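PDB 5F2H: uncharacterized protein from Bacillus cereus, which is of unknown function but belongs to the alpha/beta hydrolase superfamily and probably acts as a hydrolase. Local coordinates for residues 17-20 with 21-25; 47-50 with 51-55; 63-66 with 67-70. All blocks are in the same frame, centred on the assembly; numbering follows the deposited sequence.

Contact 1. Residues 17-20 with 21-25; sequences TLHC and YASKG
The C-terminal turn of helix 10-23, the first helix of the N-terminal helical domain, is where Cys20 meets Lys24 and His19 meets Ser23, each four residues on. The turn is held mainly by i to i+4 backbone bonds. Ser23 N reaches His19 O at 2.8 Å, and its N-H...O angle of 177° is almost straight. Ala22 N bonds to Leu18 O at 3.2 Å. Tyr21 N lies near two carbonyls. Its i to i+4 bond to Thr17 O and its i to i+3 bond to Leu18 O are both weak, so this N-H is shared between two poorly aimed acceptors. The last bond is Lys24 N to Cys20 O, 2.8 Å long. Here the donor stands above the carbonyl plane, 37° out of it, where the chain starts to leave the helix. Lys24 is the first residue after it without helical backbone angles.

The side chains add light contacts. His19 and Ser23 form the outer pair. Ser23 CB lies 3.9 Å from CE1 of the His19 imidazole and meets the ring obliquely. Cys20 lies between the solvent side and helix 26-37. It holds SG opposite its own backbone N (chi1 -174°), beside the carbonyl carbon. SG comes within 4.2 Å of CD of Lys24, whose extended chain then carries the ammonium group away. His19, Ser23 and Lys24 are all exposed.

Gly25 takes the N-cap position of helix 26-37, so the two helices are joined by a very short turn. Helix 10-23 meets two neighbours. Thr17, Cys20 and Tyr21 touch helix 26-37 through Tyr32, Ile33, Ala29 and Ser26. Leu18 packs on Phe50 of helix 44-58, and Thr17 and Tyr21 pack on Leu54 of that same helix.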
# COMPACT_ATOMS: atom_id res chain seq x y z
N THR B 17 -14.26 -25.27 -29.03
CA THR B 17 -14.85 -25.37 -30.34
C THR B 17 -13.80 -25.96 -31.26
O THR B 17 -14.08 -26.94 -31.95
CB THR B 17 -15.31 -24.00 -30.83
OG1 THR B 17 -16.00 -23.32 -29.79
CG2 THR B 17 -16.20 -24.16 -32.04
N LEU B 18 -12.60 -25.37 -31.29
CA LEU B 18 -11.49 -25.90 -32.11
C LEU B 18 -11.25 -27.37 -31.76
O LEU B 18 -11.25 -28.23 -32.62
CB LEU B 18 -10.21 -25.09 -31.89
CG LEU B 18 -10.16 -23.64 -32.41
CD1 LEU B 18 -8.99 -22.84 -31.87
CD2 LEU B 18 -10.18 -23.58 -33.94
N HIS B 19 -11.10 -27.68 -30.48
CA HIS B 19 -10.88 -29.06 -30.08
C HIS B 19 -11.88 -29.96 -30.78
O HIS B 19 -11.52 -30.92 -31.44
CB HIS B 19 -11.01 -29.22 -28.57
CG HIS B 19 -10.86 -30.64 -28.11
ND1 HIS B 19 -11.94 -31.47 -27.88
CD2 HIS B 19 -9.75 -31.38 -27.86
CE1 HIS B 19 -11.50 -32.66 -27.49
NE2 HIS B 19 -10.18 -32.63 -27.47
N CYS B 20 -13.15 -29.59 -30.67
CA CYS B 20 -14.25 -30.35 -31.26
C CYS B 20 -14.12 -30.51 -32.78
O CYS B 20 -14.59 -31.48 -33.35
CB CYS B 20 -15.58 -29.69 -30.87
SG CYS B 20 -17.05 -30.59 -31.38
N TYR B 21 -13.48 -29.55 -33.44
CA TYR B 21 -13.28 -29.61 -34.88
C TYR B 21 -12.36 -30.78 -35.18
O TYR B 21 -12.60 -31.55 -36.10
CB TYR B 21 -12.61 -28.33 -35.36
CG TYR B 21 -12.44 -28.19 -36.85
CD1 TYR B 21 -11.36 -28.77 -37.51
CD2 TYR B 21 -13.32 -27.43 -37.58
CE1 TYR B 21 -11.20 -28.60 -38.88
CE2 TYR B 21 -13.16 -27.25 -38.93
CZ TYR B 21 -12.11 -27.83 -39.59
OH TYR B 21 -12.01 -27.61 -40.95
N ALA B 22 -11.29 -30.90 -34.41
CA ALA B 22 -10.33 -31.98 -34.58
C ALA B 22 -10.91 -33.30 -34.09
O ALA B 22 -10.83 -34.32 -34.77
CB ALA B 22 -9.04 -31.67 -33.83
N SER B 23 -11.49 -33.27 -32.89
CA SER B 23 -12.09 -34.45 -32.28
C SER B 23 -13.18 -35.03 -33.17
O SER B 23 -13.08 -36.17 -33.63
CB SER B 23 -12.66 -34.08 -30.91
OG SER B 23 -13.33 -35.17 -30.31
N LYS B 24 -14.21 -34.24 -33.42
CA LYS B 24 -15.34 -34.64 -34.25
C LYS B 24 -15.23 -33.85 -35.55
O LYS B 24 -14.18 -33.27 -35.82
CB LYS B 24 -16.64 -34.34 -33.49
CG LYS B 24 -16.68 -35.03 -32.14
CD LYS B 24 -17.92 -34.72 -31.32
CE LYS B 24 -17.86 -35.44 -29.98
NZ LYS B 24 -19.06 -35.19 -29.12
N GLY B 25 -16.28 -33.83 -36.37
CA GLY B 25 -16.20 -33.09 -37.63
C GLY B 25 -16.43 -31.58 -37.52
O GLY B 25 -16.54 -31.02 -36.42

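Contact 2. Residues 47-50 with 51-55; sequences IYNF and KYALA
Asn49 and Tyr52 meet one turn apart on helix 44-58, an inner helix of the N-terminal helical domain, whose sequence family belongs to the TPR clan. The Tyr52 ring folds back over the preceding turn. Its CG sits between the backbone N and the carbonyl carbon (chi1 68°), and this swings the ring toward Asn49. The Asn49 amide and the ring planes are 35° apart, with OD1 lying 3.5 Å from CZ of Tyr52. CE2 of the ring also comes within 3.5 Å of Asn49 CA.

The backbone beneath is regular alpha helix. Lys51, Tyr52, Ala53 and Leu54 each donate N-H to the carbonyl four residues back. Tyr52 N to Tyr48 O, at 3.0 Å, ties down the base of the tyrosine. On another flank Lys51 runs alongside Ile47, and CE of its extended chain is 3.9 Å from Ile47 CG2.

Further out, Tyr83 OH makes a weak hydrogen bond to Asn49 OD1, and Leu90 touches Tyr52. Tyr48 OH is probably hydrogen-bonded to Glu70 OE2 of helix 61-74. Phe50 and Leu54 face helices 10-23 and 26-37. A bound Tris molecule, probably from the crystallisation liquor, lies near Asn49. Asn49 O accepts Ala53 N at 2.9 Å and also stands 3.8 Å above the centre of the Tyr52 ring.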
# COMPACT_ATOMS: atom_id res chain seq x y z
N ILE B 47 -16.43 -14.53 -33.12
CA ILE B 47 -17.43 -15.59 -32.90
C ILE B 47 -18.17 -15.87 -34.21
O ILE B 47 -18.40 -17.04 -34.55
CB ILE B 47 -18.40 -15.24 -31.78
CG1 ILE B 47 -17.64 -15.17 -30.46
CG2 ILE B 47 -19.48 -16.30 -31.64
CD1 ILE B 47 -18.48 -14.69 -29.30
N TYR B 48 -18.54 -14.83 -34.95
CA TYR B 48 -19.23 -15.05 -36.23
C TYR B 48 -18.33 -15.73 -37.24
O TYR B 48 -18.80 -16.57 -38.00
CB TYR B 48 -19.78 -13.77 -36.86
CG TYR B 48 -21.03 -13.24 -36.20
CD1 TYR B 48 -22.27 -13.77 -36.54
CD2 TYR B 48 -21.00 -12.19 -35.31
CE1 TYR B 48 -23.43 -13.28 -35.98
CE2 TYR B 48 -22.16 -11.69 -34.74
CZ TYR B 48 -23.37 -12.24 -35.08
OH TYR B 48 -24.53 -11.76 -34.53
N ASN B 49 -17.06 -15.34 -37.27
CA ASN B 49 -16.14 -15.92 -38.22
C ASN B 49 -16.17 -17.40 -37.96
O ASN B 49 -16.43 -18.18 -38.87
CB ASN B 49 -14.73 -15.35 -38.08
CG ASN B 49 -13.78 -15.87 -39.13
OD1 ASN B 49 -14.18 -16.50 -40.11
ND2 ASN B 49 -12.50 -15.58 -38.95
N PHE B 50 -15.96 -17.80 -36.70
CA PHE B 50 -16.01 -19.23 -36.38
C PHE B 50 -17.30 -19.90 -36.85
O PHE B 50 -17.26 -20.95 -37.49
CB PHE B 50 -15.79 -19.49 -34.89
CG PHE B 50 -14.34 -19.55 -34.49
CD1 PHE B 50 -13.55 -18.40 -34.45
CD2 PHE B 50 -13.79 -20.74 -34.05
CE1 PHE B 50 -12.21 -18.47 -34.07
CE2 PHE B 50 -12.46 -20.80 -33.65
CZ PHE B 50 -11.67 -19.67 -33.67
N LYS B 51 -18.43 -19.25 -36.61
CA LYS B 51 -19.71 -19.83 -37.02
C LYS B 51 -19.85 -20.09 -38.52
O LYS B 51 -20.08 -21.22 -38.93
CB LYS B 51 -20.91 -19.03 -36.50
CG LYS B 51 -21.08 -19.08 -35.00
CD LYS B 51 -22.29 -18.30 -34.54
CE LYS B 51 -22.43 -18.41 -33.02
NZ LYS B 51 -23.66 -17.77 -32.48
N TYR B 52 -19.70 -19.06 -39.34
CA TYR B 52 -19.87 -19.28 -40.77
C TYR B 52 -18.75 -20.11 -41.40
O TYR B 52 -18.98 -20.82 -42.37
CB TYR B 52 -20.10 -17.98 -41.54
CG TYR B 52 -18.94 -17.01 -41.63
CD1 TYR B 52 -17.91 -17.23 -42.54
CD2 TYR B 52 -18.94 -15.83 -40.91
CE1 TYR B 52 -16.86 -16.32 -42.66
CE2 TYR B 52 -17.92 -14.91 -41.04
CZ TYR B 52 -16.88 -15.17 -41.91
OH TYR B 52 -15.83 -14.29 -42.03
N ALA B 53 -17.55 -20.04 -40.85
CA ALA B 53 -16.44 -20.83 -41.39
C ALA B 53 -16.76 -22.31 -41.16
O ALA B 53 -16.64 -23.14 -42.07
CB ALA B 53 -15.14 -20.45 -40.71
N LEU B 54 -17.24 -22.63 -39.96
CA LEU B 54 -17.60 -24.03 -39.66
C LEU B 54 -18.79 -24.49 -40.49
O LEU B 54 -18.81 -25.62 -41.01
CB LEU B 54 -17.82 -24.23 -38.18
CG LEU B 54 -16.54 -23.99 -37.35
CD1 LEU B 54 -16.80 -24.08 -35.85
CD2 LEU B 54 -15.44 -24.98 -37.74
N ALA B 55 -19.73 -23.57 -40.70
CA ALA B 55 -20.91 -23.87 -41.49
C ALA B 55 -20.49 -24.24 -42.89
O ALA B 55 -20.82 -25.32 -43.39
CB ALA B 55 -21.86 -22.69 -41.53

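Contact 3. Residues 63-66 with 67-70; sequences EAMH and VMKE
Met65 and Met68, both selenomethionine in this model, meet on the buried flank of helix 61-74 in the N-terminal helical domain. The contact is i to i+3 and i to i+4 packing along one alpha helix. The two SE atoms are 4.4 Å apart, an apolar contact between side chains three residues apart. Met68 is extended beyond CG, and this carries its selenium well out from the helix axis. Ala64 is buried too. The backbone of this turn is regular. Met68 N bonds to Ala64 O at 2.8 Å, and Lys69 N bonds to Met65 O at the same 2.8 Å. Both N-H...O angles are 170°. Val67 is partly exposed and faces helix 44-58, with CG2 against Glu63 O and CB against Ala64 O.

The loose side is that of His66, which is exposed. Its CG sits between the backbone N and the carbonyl carbon (chi1 50°), which lays the ring beside Glu63 O. This oxygen stands 3.1 Å above the ring plane, over the ring centre. That carbonyl also accepts Val67 N at 3.1 Å. Lys69 begins close to the helix, its CG near Met65 O, and leads from there toward helix 97-115. The last bond, Glu70 N to His66 O at 2.9 Å, has its donor above the carbonyl plane.

The helix lies between two others. Ala64 and Val67 pack on helix 44-58 through Ala55, Ser56, Lys51 and Tyr52. Met65, Met68 and Lys69 reach Glu98, Phe99 and Met102 of helix 97-115, and Leu93 from a loop fills in beside Ala64 and both selenomethionines.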
# COMPACT_ATOMS: atom_id res chain seq x y z
N GLU B 63 -26.69 -21.87 -44.52
CA GLU B 63 -26.55 -21.38 -43.15
C GLU B 63 -25.44 -20.35 -43.13
O GLU B 63 -25.65 -19.21 -42.74
CB GLU B 63 -26.26 -22.53 -42.17
CG GLU B 63 -27.40 -23.53 -41.99
CD GLU B 63 -27.81 -24.27 -43.26
OE1 GLU B 63 -27.15 -24.13 -44.31
OE2 GLU B 63 -28.82 -25.01 -43.20
N ALA B 64 -24.26 -20.76 -43.62
CA ALA B 64 -23.09 -19.88 -43.68
C ALA B 64 -23.37 -18.51 -44.30
O ALA B 64 -22.98 -17.50 -43.73
CB ALA B 64 -21.97 -20.56 -44.44
N MSE B 65 -24.08 -18.47 -45.42
CA MSE B 65 -24.38 -17.19 -46.08
C MSE B 65 -25.11 -16.19 -45.21
O MSE B 65 -24.71 -15.03 -45.19
CB MSE B 65 -25.12 -17.35 -47.40
CG MSE B 65 -24.16 -17.57 -48.56
SE MSE B 65 -22.56 -16.46 -48.38
CE MSE B 65 -23.20 -14.95 -49.46
N HIS B 66 -26.18 -16.60 -44.51
CA HIS B 66 -26.89 -15.65 -43.64
C HIS B 66 -26.09 -15.31 -42.36
O HIS B 66 -26.24 -14.23 -41.79
CB HIS B 66 -28.36 -15.99 -43.39
CG HIS B 66 -28.59 -17.39 -42.95
ND1 HIS B 66 -29.07 -18.37 -43.80
CD2 HIS B 66 -28.39 -18.00 -41.75
CE1 HIS B 66 -29.19 -19.51 -43.13
NE2 HIS B 66 -28.77 -19.31 -41.90
N VAL B 67 -25.21 -16.21 -41.94
CA VAL B 67 -24.37 -15.96 -40.77
C VAL B 67 -23.45 -14.83 -41.21
O VAL B 67 -23.34 -13.81 -40.55
CB VAL B 67 -23.55 -17.19 -40.35
CG1 VAL B 67 -22.62 -16.86 -39.19
CG2 VAL B 67 -24.46 -18.33 -39.96
N MSE B 68 -22.83 -15.03 -42.37
CA MSE B 68 -21.92 -14.05 -42.96
C MSE B 68 -22.65 -12.75 -43.12
O MSE B 68 -22.21 -11.73 -42.58
CB MSE B 68 -21.42 -14.61 -44.28
CG MSE B 68 -20.10 -13.99 -44.68
SE MSE B 68 -19.14 -15.18 -45.93
CE MSE B 68 -17.46 -14.15 -45.98
N LYS B 69 -23.79 -12.77 -43.81
CA LYS B 69 -24.59 -11.54 -44.01
C LYS B 69 -24.80 -10.78 -42.73
O LYS B 69 -24.55 -9.58 -42.66
CB LYS B 69 -25.97 -11.83 -44.58
CG LYS B 69 -26.02 -12.30 -46.02
CD LYS B 69 -27.45 -12.57 -46.46
CE LYS B 69 -27.51 -12.96 -47.93
NZ LYS B 69 -28.90 -13.27 -48.37
N GLU B 70 -25.29 -11.46 -41.71
CA GLU B 70 -25.54 -10.80 -40.46
C GLU B 70 -24.30 -10.05 -39.99
O GLU B 70 -24.29 -8.82 -39.90
CB GLU B 70 -26.01 -11.81 -39.42
CG GLU B 70 -26.32 -11.21 -38.07
CD GLU B 70 -26.84 -12.25 -37.09
OE1 GLU B 70 -27.65 -13.10 -37.53
OE2 GLU B 70 -26.50 -12.21 -35.88

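How the contacts relate
All three are local contacts along or at the end of one helix in the N-terminal helical domain, far from the centre of the chain. Contact 1 is a surface contact at a helix end; contacts 2 and 3 are partly buried, within continuing helices. Contact 2 is the middle one. It packs on contact 1 through apolar side chains. It meets contact 3 through alanines, a tyrosine and a valine, and a probable hydrogen bond from a tyrosine to a glutamate. Contacts 1 and 3 do not touch; their nearest atoms are about 12 Å apart. Polar and charged side chains are prominent in contact 1, an amide and an aromatic ring in contact 2; a selenomethionine pair marks contact 3.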